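Local coordinates for hypothetical nigD-like protein (Bacteroides caccae, PDB 3QWN), which is of unconfirmed function but, as a NigD-like protein, probably confers immunity against a bacteriocin-type toxin, at residues A[53-61]-A[71-80]. Residues are numbered along the deposited sequence; the frame is centred on the assembly and turned at random.
Sequences RRVMSNYET and VIYSLQSLVT
With chi1 of Glu60 at 82°, its CG sits between backbone N and carbonyl carbon, and the chain, extended beyond CG, crosses the Tyr73 ring obliquely, with CG at the ring edge and in its plane, 3.7 Å from Tyr73 CE2. At the end of this run the Tyr73 hydroxyl donates to Glu60 OE2 over 3.0 Å, meeting the oxygen from above the carboxylate plane. In Ser57, chi1 of -177° turns OG away from the backbone N and beside the carbonyl carbon, where it donates to Ser74 O almost in line with the carbonyl. Ser74 O also accepts the backbone N of Asn58, at 3.1 Å and from well above the carbonyl plane. Asn58 O is likewise gripped twice, by Tyr73 N at 2.7 Å and Ser74 N at 3.0 Å; this is a classic beta bulge in the antiparallel hairpin of strands 52-63 and 68-77, within the NigD-like N-terminal OB domain. Beyond the bulge, Glu60 and Val71 exchange a pair of backbone bonds, as do Met56 and Gln76 on the other side. The side-chain ND2 of Asn58 donates to Lys11 O. On the face shared by Ser57 and Leu75, Leu75 CD2 packs against Ser57 CB and against Val55 CG2, 3.7 Å away. Leu78 spreads its methyls over residues 54-56: CD1 touches the Arg54 CG methylene at 3.6 Å, while CD2 reaches the selenium of Met56. Arg54's guanidinium goes elsewhere, to a salt bridge with Asp31, and a water bridges Arg54 O to Leu78 N.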
# COMPACT_ATOMS: atom_id res chain seq x y z
N ARG A 53 -7.51 8.30 -7.04
CA ARG A 53 -7.27 6.94 -6.58
C ARG A 53 -5.80 6.65 -6.53
O ARG A 53 -5.05 7.06 -7.43
CB ARG A 53 -7.97 5.90 -7.49
CG ARG A 53 -9.47 6.04 -7.51
CD ARG A 53 -10.15 4.85 -8.12
NE ARG A 53 -10.30 3.77 -7.15
CZ ARG A 53 -11.32 3.65 -6.31
NH1 ARG A 53 -12.29 4.57 -6.30
NH2 ARG A 53 -11.38 2.63 -5.47
N ARG A 54 -5.37 5.98 -5.45
CA ARG A 54 -4.04 5.42 -5.22
C ARG A 54 -4.05 4.08 -5.97
O ARG A 54 -4.87 3.22 -5.64
CB ARG A 54 -3.79 5.29 -3.71
CG ARG A 54 -2.44 4.70 -3.28
CD ARG A 54 -1.34 5.69 -3.48
NE ARG A 54 -0.04 5.24 -2.99
CZ ARG A 54 1.09 5.91 -3.21
NH1 ARG A 54 1.07 7.03 -3.92
NH2 ARG A 54 2.25 5.46 -2.74
N VAL A 55 -3.20 3.92 -7.03
CA VAL A 55 -3.20 2.74 -7.90
C VAL A 55 -1.77 2.31 -8.27
O VAL A 55 -0.82 3.04 -8.03
CB VAL A 55 -4.02 3.05 -9.23
CG1 VAL A 55 -5.51 3.25 -8.97
CG2 VAL A 55 -3.44 4.25 -9.99
N MSE A 56 -1.65 1.13 -8.92
CA MSE A 56 -0.44 0.61 -9.56
C MSE A 56 -0.51 0.96 -11.07
O MSE A 56 -1.58 0.87 -11.71
CB MSE A 56 -0.26 -0.91 -9.34
CG MSE A 56 -0.11 -1.27 -7.86
SE MSE A 56 1.35 -0.28 -6.97
CE MSE A 56 2.84 -0.98 -8.00
N SER A 57 0.60 1.38 -11.65
CA SER A 57 0.55 1.75 -13.06
C SER A 57 1.86 1.54 -13.76
O SER A 57 2.94 1.80 -13.21
CB SER A 57 0.16 3.23 -13.19
OG SER A 57 0.01 3.68 -14.53
N ASN A 58 1.75 1.16 -15.03
CA ASN A 58 2.82 1.16 -16.00
C ASN A 58 2.55 2.39 -16.87
O ASN A 58 1.51 2.48 -17.53
CB ASN A 58 2.93 -0.12 -16.82
CG ASN A 58 4.09 -0.09 -17.78
OD1 ASN A 58 3.94 0.20 -18.94
ND2 ASN A 58 5.29 -0.28 -17.29
N TYR A 59 3.46 3.35 -16.83
CA TYR A 59 3.30 4.58 -17.58
C TYR A 59 4.67 5.07 -17.98
O TYR A 59 5.67 4.70 -17.36
CB TYR A 59 2.57 5.65 -16.71
CG TYR A 59 3.44 6.27 -15.65
CD1 TYR A 59 3.67 5.62 -14.43
CD2 TYR A 59 4.08 7.48 -15.87
CE1 TYR A 59 4.48 6.19 -13.44
CE2 TYR A 59 4.92 8.05 -14.89
CZ TYR A 59 5.11 7.41 -13.68
OH TYR A 59 5.92 7.96 -12.71
N GLU A 60 4.71 6.00 -18.94
CA GLU A 60 5.97 6.63 -19.25
C GLU A 60 5.77 8.14 -19.35
O GLU A 60 4.68 8.62 -19.64
CB GLU A 60 6.64 6.04 -20.51
CG GLU A 60 6.16 6.53 -21.86
CD GLU A 60 7.04 6.01 -22.98
OE1 GLU A 60 8.23 5.72 -22.73
OE2 GLU A 60 6.53 5.91 -24.12
N THR A 61 6.83 8.88 -19.07
CA THR A 61 6.90 10.33 -19.13
C THR A 61 7.51 10.73 -20.48
O THR A 61 8.60 10.23 -20.81
CB THR A 61 7.73 10.79 -17.93
OG1 THR A 61 6.94 10.54 -16.77
CG2 THR A 61 8.15 12.24 -18.01
N VAL A 71 1.87 9.02 -20.42
CA VAL A 71 1.18 8.03 -21.25
C VAL A 71 1.00 6.78 -20.37
O VAL A 71 2.01 6.25 -19.88
CB VAL A 71 1.90 7.74 -22.58
CG1 VAL A 71 1.15 6.66 -23.37
CG2 VAL A 71 1.99 9.00 -23.40
N ILE A 72 -0.25 6.37 -20.12
CA ILE A 72 -0.55 5.23 -19.26
C ILE A 72 -0.71 3.99 -20.11
O ILE A 72 -1.51 3.96 -21.03
CB ILE A 72 -1.81 5.48 -18.35
CG1 ILE A 72 -1.57 6.70 -17.43
CG2 ILE A 72 -2.21 4.23 -17.54
CD1 ILE A 72 -2.86 7.26 -16.82
N TYR A 73 0.02 2.93 -19.75
CA TYR A 73 -0.02 1.65 -20.47
C TYR A 73 -0.81 0.62 -19.67
O TYR A 73 -1.47 -0.22 -20.27
CB TYR A 73 1.40 1.14 -20.79
CG TYR A 73 2.09 2.05 -21.79
CD1 TYR A 73 1.78 1.98 -23.15
CD2 TYR A 73 3.00 3.01 -21.37
CE1 TYR A 73 2.35 2.88 -24.06
CE2 TYR A 73 3.59 3.88 -22.27
CZ TYR A 73 3.26 3.82 -23.62
OH TYR A 73 3.86 4.69 -24.51
N SER A 74 -0.78 0.68 -18.33
CA SER A 74 -1.58 -0.23 -17.48
C SER A 74 -1.94 0.43 -16.18
O SER A 74 -1.23 1.31 -15.74
CB SER A 74 -0.91 -1.58 -17.26
OG SER A 74 0.06 -1.51 -16.24
N LEU A 75 -3.07 0.06 -15.62
CA LEU A 75 -3.60 0.51 -14.33
C LEU A 75 -4.21 -0.63 -13.62
O LEU A 75 -4.93 -1.42 -14.23
CB LEU A 75 -4.67 1.59 -14.47
CG LEU A 75 -4.27 3.01 -14.77
CD1 LEU A 75 -5.52 3.86 -15.03
CD2 LEU A 75 -3.43 3.63 -13.64
N GLN A 76 -3.97 -0.71 -12.32
CA GLN A 76 -4.63 -1.70 -11.48
C GLN A 76 -4.73 -1.17 -10.06
O GLN A 76 -3.98 -0.29 -9.66
CB GLN A 76 -3.98 -3.08 -11.55
CG GLN A 76 -2.67 -3.21 -10.82
CD GLN A 76 -2.09 -4.57 -11.07
OE1 GLN A 76 -1.75 -4.95 -12.21
NE2 GLN A 76 -1.92 -5.31 -10.01
N SER A 77 -5.69 -1.68 -9.34
CA SER A 77 -5.92 -1.28 -7.98
C SER A 77 -4.85 -1.81 -7.04
O SER A 77 -4.09 -2.74 -7.36
CB SER A 77 -7.29 -1.78 -7.54
OG SER A 77 -7.30 -3.19 -7.44
N LEU A 78 -4.80 -1.20 -5.86
CA LEU A 78 -3.96 -1.64 -4.75
C LEU A 78 -4.83 -1.57 -3.50
O LEU A 78 -5.92 -0.95 -3.54
CB LEU A 78 -2.63 -0.86 -4.63
CG LEU A 78 -2.63 0.67 -4.55
CD1 LEU A 78 -3.08 1.15 -3.20
CD2 LEU A 78 -1.24 1.19 -4.71
N VAL A 79 -4.39 -2.21 -2.41
CA VAL A 79 -5.17 -2.24 -1.17
C VAL A 79 -4.72 -1.04 -0.35
O VAL A 79 -3.52 -0.83 -0.20
CB VAL A 79 -5.01 -3.59 -0.41
CG1 VAL A 79 -5.98 -3.69 0.75
CG2 VAL A 79 -5.18 -4.78 -1.34
N THR A 80 -5.67 -0.24 0.15
CA THR A 80 -5.41 0.90 1.04
C THR A 80 -6.03 0.59 2.41
O THR A 80 -7.13 1.07 2.69
CB THR A 80 -5.88 2.26 0.47
OG1 THR A 80 -7.22 2.13 0.00
CG2 THR A 80 -4.96 2.79 -0.64
O HOH W 1 -6.64 1.22 -5.87